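Local coordinates for protein 1d10 (PDB 1T9F), which is of unknown function but, as a probably secretory-pathway member of the SDF2-like MIR family, folds as a single beta-trefoil, at residues T8-L13 / A61-G66; W53-A58 / I75-L80. One frame throughout, in Å; residues are numbered along the deposited sequence.

Interaction 1. Residues T8-L13 / A61-G66; sequences TCYSVL and AKCNRG
The chi1 of Cys9, -146°, lies away from the staggered positions and sends SG out toward the loop 61-66, while Cys63 holds its own SG in the crowded position between backbone N and carbonyl carbon (chi1 74°). The two sulfurs join in a disulfide of 2.0 Å from Cys9 SG to Cys63 SG, and its chi3 of -87° is close to the perpendicular arrangement that a disulfide prefers. Tyr10 has CG anti to its carbonyl carbon, which swings the ring alongside the bridge. Its CE2 comes within 3.4 Å of Cys63 SG, a sulfur-aromatic contact in which the sulfur approaches the ring obliquely. At the edge of the same ring, near its plane, the backbone Arg65 N lies 3.8 Å from Tyr10 CD2. This amide is buried by the contact and has no polar partner in the model. A water continues the junction past the ring, 2.9 Å from Tyr10 OH and accepting from Cys63 N.

Behind the disulfide the backbones also meet. Cys9 O receives a weak hydrogen bond from Gly66 N (3.3 Å) and a CA-H...O contact from Arg65 CA. Thr8 CG2 packs 3.4 Å from Gly66 O. Residues Thr8 to Ser11 make a type II beta turn, and Thr8 O takes both the N and the OG of Ser11, the latter at 2.5 Å; this double grip holds the turn that presents Cys9 and Tyr10. Pro57 of strand 53-57 packs against both cysteines and Tyr10. The disulfide is the covalent link between the segments, with one weak direct hydrogen bond, a sulfur-aromatic contact and a water beside it; such a bridge is consistent with a protein made with a signal sequence and folded under oxidising conditions.

Interaction 2. Residues W53-A58 / I75-L80; sequences WQIFPA and IRLKHL
Pro57 O is gripped twice by one side chain: Arg76 NE donates to it at 2.9 Å and Arg76 NH2 at 3.2 Å. The oxygen lies in the guanidinium plane, so the hold is side-on; NE arrives in the carbonyl plane, whereas NH2 stands above it. A bend at chi3 (-64°) brings the guanidinium to Pro57 O, while NH1 bonds to Ser111 OG. Phe56 CD2 lies over a face of this group, with ring and guanidinium planes 83° apart.

Four backbone hydrogen bonds join the strands, two in the Gln54-Lys78 pair and two in the Phe56-Arg76 pair; the straightest runs from Lys78 N to Gln54 O (2.9 Å, 175°). The extended Lys78 chain lays CD 3.5 Å from Phe56 CE1, and its NZ reaches Glu108 in a salt bridge. A water also links Lys78 NZ to Gln54 OE1, while Gln54 NE2 bonds to Tyr10 O.

Gln54, Phe56, Arg76 and Lys78 line one face of the sheet. On the other, Trp53 and His79 form an edge-to-face pair, the imidazole edge toward the face of the indole's six-membered ring, and His79 CB sits over that ring in a CH-pi contact, 3.6 Å from Trp53 CZ3. Thr82 and Asn50 hold the imidazole nitrogens. Further along, Ile55 CG1 lies beside Leu77 CD2. This is antiparallel pairing of neighbours in the six-stranded barrel of a beta-trefoil, the MIR fold.

Overall arrangement
From the N terminus the chain passes through the turn 8-11 into strand 12-17, later returns along strand 53-57, runs out through the loop 61-66 and comes back as strand 74-79. Interaction 1 closes the long excursion between 8-13 and 61-66; interaction 2 closes the shorter one between 53-58 and 75-80. Their segments alternate, so the two closures cross. Strand 53-57 is common ground, with strands 12-17 and 74-79 as its neighbours in the barrel. Tyr10 N lies 2.7 Å from Ile55 O, a probable hydrogen bond, and Val12 packs on Leu80. Together the contacts tie the surface loop 61-66 and the N-terminal turn to the buried barrel strands.

Interaction 1. Residues T8-L13 / A61-G66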
ATOM      1  N   THR A   8       0.789   6.615 -13.494  1.00 28.75           N
ATOM      2  CA  THR A   8       1.929   6.142 -14.268  1.00 27.43           C
ATOM      3  C   THR A   8       3.039   5.467 -13.474  1.00 24.58           C
ATOM      4  O   THR A   8       3.200   5.688 -12.273  1.00 18.26           O
ATOM      5  CB  THR A   8       2.539   7.300 -15.075  1.00 29.95           C
ATOM      6  OG1 THR A   8       3.091   8.268 -14.175  1.00 34.53           O
ATOM      7  CG2 THR A   8       1.465   7.972 -15.929  1.00 30.45           C
ATOM      8  N   CYS A   9       3.821   4.655 -14.171  1.00 18.60           N
ATOM      9  CA  CYS A   9       4.909   3.928 -13.546  1.00 21.71           C
ATOM     10  C   CYS A   9       5.991   4.884 -13.045  1.00 18.57           C
ATOM     11  O   CYS A   9       6.373   5.816 -13.741  1.00 23.94           O
ATOM     12  CB  CYS A   9       5.483   2.933 -14.547  1.00 25.22           C
ATOM     13  SG  CYS A   9       6.070   1.401 -13.777  1.00 34.40           S
ATOM     14  N   TYR A  10       6.463   4.636 -11.828  1.00 18.10           N
ATOM     15  CA  TYR A  10       7.473   5.452 -11.154  1.00 22.23           C
ATOM     16  C   TYR A  10       6.942   6.792 -10.660  1.00 23.58           C
ATOM     17  O   TYR A  10       7.709   7.646 -10.214  1.00 22.74           O
ATOM     18  CB  TYR A  10       8.703   5.667 -12.043  1.00 24.02           C
ATOM     19  CG  TYR A  10       9.485   4.396 -12.257  1.00 19.27           C
ATOM     20  CD1 TYR A  10       9.951   3.656 -11.172  1.00 19.92           C
ATOM     21  CD2 TYR A  10       9.724   3.911 -13.538  1.00 21.97           C
ATOM     22  CE1 TYR A  10      10.633   2.458 -11.360  1.00 29.97           C
ATOM     23  CE2 TYR A  10      10.401   2.720 -13.738  1.00 27.20           C
ATOM     24  CZ  TYR A  10      10.854   1.998 -12.649  1.00 27.70           C
ATOM     25  OH  TYR A  10      11.523   0.818 -12.858  1.00 36.46           O
ATOM     26  N   SER A  11       5.632   6.991 -10.747  1.00 23.89           N
ATOM     27  CA  SER A  11       5.062   8.232 -10.244  1.00 20.88           C
ATOM     28  C   SER A  11       5.124   8.114  -8.718  1.00 26.23           C
ATOM     29  O   SER A  11       5.210   7.008  -8.183  1.00 20.15           O
ATOM     30  CB  SER A  11       3.614   8.388 -10.719  1.00 32.39           C
ATOM     31  OG  SER A  11       2.827   7.280 -10.326  1.00 34.78           O
ATOM     32  N   VAL A  12       5.111   9.247  -8.023  1.00 20.82           N
ATOM     33  CA  VAL A  12       5.158   9.252  -6.563  1.00 20.03           C
ATOM     34  C   VAL A  12       3.865   9.875  -6.083  1.00 22.76           C
ATOM     35  O   VAL A  12       3.507  10.968  -6.521  1.00 19.69           O
ATOM     36  CB  VAL A  12       6.323  10.104  -6.022  1.00 18.30           C
ATOM     37  CG1 VAL A  12       6.264  10.156  -4.509  1.00 16.03           C
ATOM     38  CG2 VAL A  12       7.644   9.521  -6.463  1.00 17.26           C
ATOM     39  N   LEU A  13       3.171   9.198  -5.180  1.00 19.71           N
ATOM     40  CA  LEU A  13       1.904   9.722  -4.693  1.00 25.12           C
ATOM     41  C   LEU A  13       1.502   9.198  -3.323  1.00 18.61           C
ATOM     42  O   LEU A  13       2.215   8.398  -2.719  1.00 17.80           O
ATOM     43  CB  LEU A  13       0.819   9.410  -5.727  1.00 38.48           C
ATOM     44  CG  LEU A  13       0.979   8.046  -6.397  1.00 38.83           C
ATOM     45  CD1 LEU A  13       0.606   6.975  -5.415  1.00 39.95           C
ATOM     46  CD2 LEU A  13       0.120   7.948  -7.642  1.00 44.74           C
ATOM     47  N   ALA A  61       8.688  -7.780 -13.869  1.00 33.86           N
ATOM     48  CA  ALA A  61       8.260  -6.963 -14.992  1.00 33.05           C
ATOM     49  C   ALA A  61       9.171  -5.752 -15.097  1.00 29.84           C
ATOM     50  O   ALA A  61      10.097  -5.585 -14.308  1.00 30.27           O
ATOM     51  CB  ALA A  61       6.818  -6.513 -14.793  1.00 23.84           C
ATOM     52  N   LYS A  62       8.892  -4.905 -16.078  1.00 32.52           N
ATOM     53  CA  LYS A  62       9.662  -3.692 -16.298  1.00 37.41           C
ATOM     54  C   LYS A  62       8.725  -2.656 -16.911  1.00 34.14           C
ATOM     55  O   LYS A  62       7.733  -3.007 -17.546  1.00 34.73           O
ATOM     56  CB  LYS A  62      10.831  -3.976 -17.244  1.00 42.02           C
ATOM     57  CG  LYS A  62      10.398  -4.582 -18.569  1.00 54.63           C
ATOM     58  CD  LYS A  62      11.591  -4.996 -19.422  1.00 61.26           C
ATOM     59  CE  LYS A  62      11.134  -5.732 -20.674  1.00 58.14           C
ATOM     60  NZ  LYS A  62      12.285  -6.248 -21.465  1.00 60.61           N
ATOM     61  N   CYS A  63       9.033  -1.382 -16.716  1.00 26.46           N
ATOM     62  CA  CYS A  63       8.193  -0.331 -17.258  1.00 28.66           C
ATOM     63  C   CYS A  63       9.015   0.917 -17.509  1.00 28.44           C
ATOM     64  O   CYS A  63      10.165   1.010 -17.093  1.00 38.48           O
ATOM     65  CB  CYS A  63       7.086   0.010 -16.270  1.00 35.74           C
ATOM     66  SG  CYS A  63       7.726   0.971 -14.861  1.00 39.46           S
ATOM     67  N   ASN A  64       8.407   1.885 -18.181  1.00 36.00           N
ATOM     68  CA  ASN A  64       9.059   3.152 -18.471  1.00 37.06           C
ATOM     69  C   ASN A  64       8.327   4.263 -17.729  1.00 40.07           C
ATOM     70  O   ASN A  64       7.096   4.319 -17.740  1.00 35.61           O
ATOM     71  CB  ASN A  64       9.018   3.427 -19.973  1.00 44.70           C
ATOM     72  CG  ASN A  64       9.892   2.474 -20.760  1.00 44.20           C
ATOM     73  OD1 ASN A  64       9.581   2.129 -21.896  1.00 48.26           O
ATOM     74  ND2 ASN A  64      10.998   2.054 -20.161  1.00 42.13           N
ATOM     75  N   ARG A  65       9.078   5.139 -17.073  1.00 36.76           N
ATOM     76  CA  ARG A  65       8.468   6.244 -16.350  1.00 36.21           C
ATOM     77  C   ARG A  65       7.449   6.885 -17.282  1.00 40.03           C
ATOM     78  O   ARG A  65       7.748   7.151 -18.446  1.00 42.96           O
ATOM     79  CB  ARG A  65       9.531   7.270 -15.939  1.00 41.12           C
ATOM     80  CG  ARG A  65      10.944   6.932 -16.400  1.00 60.84           C
ATOM     81  CD  ARG A  65      11.071   7.014 -17.922  1.00 69.11           C
ATOM     82  NE  ARG A  65      12.252   6.312 -18.423  1.00 63.86           N
ATOM     83  CZ  ARG A  65      12.558   6.194 -19.712  1.00 65.32           C
ATOM     84  NH1 ARG A  65      11.771   6.737 -20.634  1.00 55.45           N
ATOM     85  NH2 ARG A  65      13.644   5.526 -20.080  1.00 64.96           N
ATOM     86  N   GLY A  66       6.242   7.117 -16.780  1.00 31.47           N
ATOM     87  CA  GLY A  66       5.217   7.715 -17.613  1.00 35.95           C
ATOM     88  C   GLY A  66       4.263   6.682 -18.189  1.00 38.44           C
ATOM     89  O   GLY A  66       3.193   7.029 -18.692  1.00 40.28           O
TER
HETATM   90  O   HOH W   1      11.546  -0.491 -15.453  1.00 39.08           O

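Interaction 2. Residues W53-A58 / I75-L80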
ATOM      1  N   TRP A  53       4.744   7.246  -1.578  1.00 12.16           N
ATOM      2  CA  TRP A  53       5.103   5.945  -2.122  1.00 11.86           C
ATOM      3  C   TRP A  53       5.356   6.045  -3.616  1.00 14.14           C
ATOM      4  O   TRP A  53       4.726   6.840  -4.313  1.00 21.98           O
ATOM      5  CB  TRP A  53       3.977   4.939  -1.888  1.00 17.14           C
ATOM      6  CG  TRP A  53       3.613   4.760  -0.466  1.00 10.73           C
ATOM      7  CD1 TRP A  53       2.827   5.580   0.291  1.00 11.99           C
ATOM      8  CD2 TRP A  53       4.022   3.692   0.384  1.00  6.42           C
ATOM      9  NE1 TRP A  53       2.723   5.083   1.570  1.00 13.45           N
ATOM     10  CE2 TRP A  53       3.447   3.924   1.652  1.00  9.57           C
ATOM     11  CE3 TRP A  53       4.824   2.552   0.198  1.00 15.25           C
ATOM     12  CZ2 TRP A  53       3.643   3.059   2.731  1.00 12.29           C
ATOM     13  CZ3 TRP A  53       5.020   1.692   1.270  1.00 10.32           C
ATOM     14  CH2 TRP A  53       4.429   1.951   2.522  1.00 12.75           C
ATOM     15  N   GLN A  54       6.271   5.226  -4.118  1.00 17.71           N
ATOM     16  CA  GLN A  54       6.569   5.241  -5.537  1.00 14.84           C
ATOM     17  C   GLN A  54       6.141   3.948  -6.197  1.00 12.80           C
ATOM     18  O   GLN A  54       6.480   2.853  -5.745  1.00 14.15           O
ATOM     19  CB  GLN A  54       8.062   5.465  -5.771  1.00 17.45           C
ATOM     20  CG  GLN A  54       8.432   5.522  -7.245  1.00 13.96           C
ATOM     21  CD  GLN A  54       9.833   6.048  -7.450  1.00 24.58           C
ATOM     22  OE1 GLN A  54      10.731   5.752  -6.666  1.00 19.66           O
ATOM     23  NE2 GLN A  54      10.031   6.824  -8.511  1.00 26.83           N
ATOM     24  N   ILE A  55       5.387   4.079  -7.276  1.00 15.05           N
ATOM     25  CA  ILE A  55       4.911   2.921  -8.011  1.00 13.28           C
ATOM     26  C   ILE A  55       6.025   2.314  -8.850  1.00 16.62           C
ATOM     27  O   ILE A  55       6.653   3.003  -9.656  1.00 18.18           O
ATOM     28  CB  ILE A  55       3.738   3.302  -8.929  1.00 20.34           C
ATOM     29  CG1 ILE A  55       2.595   3.866  -8.079  1.00 16.93           C
ATOM     30  CG2 ILE A  55       3.270   2.080  -9.712  1.00 25.84           C
ATOM     31  CD1 ILE A  55       1.476   4.419  -8.880  1.00 26.87           C
ATOM     32  N   PHE A  56       6.267   1.020  -8.634  1.00 18.79           N
ATOM     33  CA  PHE A  56       7.282   0.260  -9.360  1.00 17.95           C
ATOM     34  C   PHE A  56       6.619  -0.861 -10.154  1.00 22.55           C
ATOM     35  O   PHE A  56       5.537  -1.326  -9.792  1.00 16.92           O
ATOM     36  CB  PHE A  56       8.274  -0.388  -8.387  1.00 18.01           C
ATOM     37  CG  PHE A  56       9.493   0.443  -8.107  1.00 19.86           C
ATOM     38  CD1 PHE A  56       9.389   1.665  -7.461  1.00 17.42           C
ATOM     39  CD2 PHE A  56      10.752  -0.007  -8.488  1.00 28.23           C
ATOM     40  CE1 PHE A  56      10.523   2.431  -7.191  1.00 22.82           C
ATOM     41  CE2 PHE A  56      11.899   0.755  -8.224  1.00 28.46           C
ATOM     42  CZ  PHE A  56      11.779   1.973  -7.574  1.00 23.30           C
ATOM     43  N   PRO A  57       7.258  -1.315 -11.246  1.00 25.91           N
ATOM     44  CA  PRO A  57       6.646  -2.405 -12.015  1.00 24.76           C
ATOM     45  C   PRO A  57       6.740  -3.649 -11.139  1.00 19.25           C
ATOM     46  O   PRO A  57       7.488  -3.652 -10.157  1.00 20.25           O
ATOM     47  CB  PRO A  57       7.527  -2.487 -13.261  1.00 25.61           C
ATOM     48  CG  PRO A  57       8.877  -2.062 -12.743  1.00 25.49           C
ATOM     49  CD  PRO A  57       8.533  -0.885 -11.854  1.00 23.57           C
ATOM     50  N   ALA A  58       5.982  -4.690 -11.472  1.00 16.75           N
ATOM     51  CA  ALA A  58       5.996  -5.926 -10.693  1.00 23.14           C
ATOM     52  C   ALA A  58       7.413  -6.494 -10.613  1.00 21.34           C
ATOM     53  O   ALA A  58       8.262  -6.158 -11.439  1.00 19.00           O
ATOM     54  CB  ALA A  58       5.052  -6.945 -11.320  1.00 19.46           C
ATOM     55  N   ILE A  75       1.918  -4.447  -9.279  1.00 18.64           N
ATOM     56  CA  ILE A  75       2.877  -3.374  -9.065  1.00 17.58           C
ATOM     57  C   ILE A  75       3.544  -3.621  -7.730  1.00 14.82           C
ATOM     58  O   ILE A  75       3.191  -4.549  -7.011  1.00 16.80           O
ATOM     59  CB  ILE A  75       2.221  -1.978  -8.982  1.00 15.70           C
ATOM     60  CG1 ILE A  75       1.238  -1.923  -7.802  1.00 19.95           C
ATOM     61  CG2 ILE A  75       1.542  -1.648 -10.289  1.00 21.39           C
ATOM     62  CD1 ILE A  75       0.659  -0.529  -7.531  1.00 22.79           C
ATOM     63  N   ARG A  76       4.531  -2.790  -7.429  1.00 17.95           N
ATOM     64  CA  ARG A  76       5.227  -2.821  -6.161  1.00 15.08           C
ATOM     65  C   ARG A  76       5.167  -1.370  -5.696  1.00 13.78           C
ATOM     66  O   ARG A  76       5.138  -0.454  -6.519  1.00 17.71           O
ATOM     67  CB  ARG A  76       6.678  -3.277  -6.340  1.00 16.03           C
ATOM     68  CG  ARG A  76       6.854  -4.799  -6.384  1.00 17.90           C
ATOM     69  CD  ARG A  76       8.325  -5.175  -6.512  1.00 18.32           C
ATOM     70  NE  ARG A  76       8.865  -4.687  -7.773  1.00 18.88           N
ATOM     71  CZ  ARG A  76      10.159  -4.527  -8.035  1.00 23.43           C
ATOM     72  NH1 ARG A  76      11.068  -4.820  -7.117  1.00 19.98           N
ATOM     73  NH2 ARG A  76      10.539  -4.054  -9.218  1.00 14.71           N
ATOM     74  N   LEU A  77       5.120  -1.155  -4.386  1.00 15.59           N
ATOM     75  CA  LEU A  77       5.054   0.198  -3.859  1.00 15.09           C
ATOM     76  C   LEU A  77       6.241   0.449  -2.940  1.00 12.27           C
ATOM     77  O   LEU A  77       6.377  -0.182  -1.892  1.00 13.79           O
ATOM     78  CB  LEU A  77       3.741   0.415  -3.095  1.00 20.55           C
ATOM     79  CG  LEU A  77       2.470   0.548  -3.944  1.00 25.97           C
ATOM     80  CD1 LEU A  77       1.239   0.632  -3.040  1.00 23.11           C
ATOM     81  CD2 LEU A  77       2.572   1.804  -4.817  1.00 18.62           C
ATOM     82  N   LYS A  78       7.095   1.377  -3.351  1.00 15.43           N
ATOM     83  CA  LYS A  78       8.285   1.725  -2.586  1.00 13.62           C
ATOM     84  C   LYS A  78       8.057   2.897  -1.629  1.00 13.33           C
ATOM     85  O   LYS A  78       7.576   3.956  -2.039  1.00 16.33           O
ATOM     86  CB  LYS A  78       9.416   2.073  -3.553  1.00 13.69           C
ATOM     87  CG  LYS A  78      10.770   2.262  -2.878  1.00 20.49           C
ATOM     88  CD  LYS A  78      11.822   2.628  -3.901  1.00 23.55           C
ATOM     89  CE  LYS A  78      13.203   2.695  -3.283  1.00 33.61           C
ATOM     90  NZ  LYS A  78      14.196   3.082  -4.309  1.00 29.81           N
ATOM     91  N   HIS A  79       8.377   2.701  -0.356  1.00 10.64           N
ATOM     92  CA  HIS A  79       8.240   3.771   0.620  1.00 15.52           C
ATOM     93  C   HIS A  79       9.486   4.632   0.419  1.00 21.16           C
ATOM     94  O   HIS A  79      10.607   4.191   0.692  1.00 18.88           O
ATOM     95  CB  HIS A  79       8.185   3.201   2.033  1.00 14.29           C
ATOM     96  CG  HIS A  79       7.990   4.241   3.087  1.00 22.33           C
ATOM     97  ND1 HIS A  79       8.915   4.473   4.083  1.00 17.69           N
ATOM     98  CD2 HIS A  79       6.973   5.111   3.304  1.00 15.86           C
ATOM     99  CE1 HIS A  79       8.473   5.438   4.872  1.00 24.14           C
ATOM    100  NE2 HIS A  79       7.298   5.843   4.420  1.00 18.82           N
ATOM    101  N   LEU A  80       9.284   5.851  -0.070  1.00 18.40           N
ATOM    102  CA  LEU A  80      10.388   6.748  -0.388  1.00 22.07           C
ATOM    103  C   LEU A  80      11.432   7.033   0.673  1.00 27.89           C
ATOM    104  O   LEU A  80      12.624   6.925   0.401  1.00 28.20           O
ATOM    105  CB  LEU A  80       9.856   8.081  -0.920  1.00 27.86           C
ATOM    106  CG  LEU A  80       9.429   8.129  -2.389  1.00 37.42           C
ATOM    107  CD1 LEU A  80       9.204   9.578  -2.790  1.00 39.90           C
ATOM    108  CD2 LEU A  80      10.505   7.505  -3.271  1.00 39.14           C
TER
HETATM  109  O   HOH W   2      13.291   5.333  -6.327  1.00 29.43           O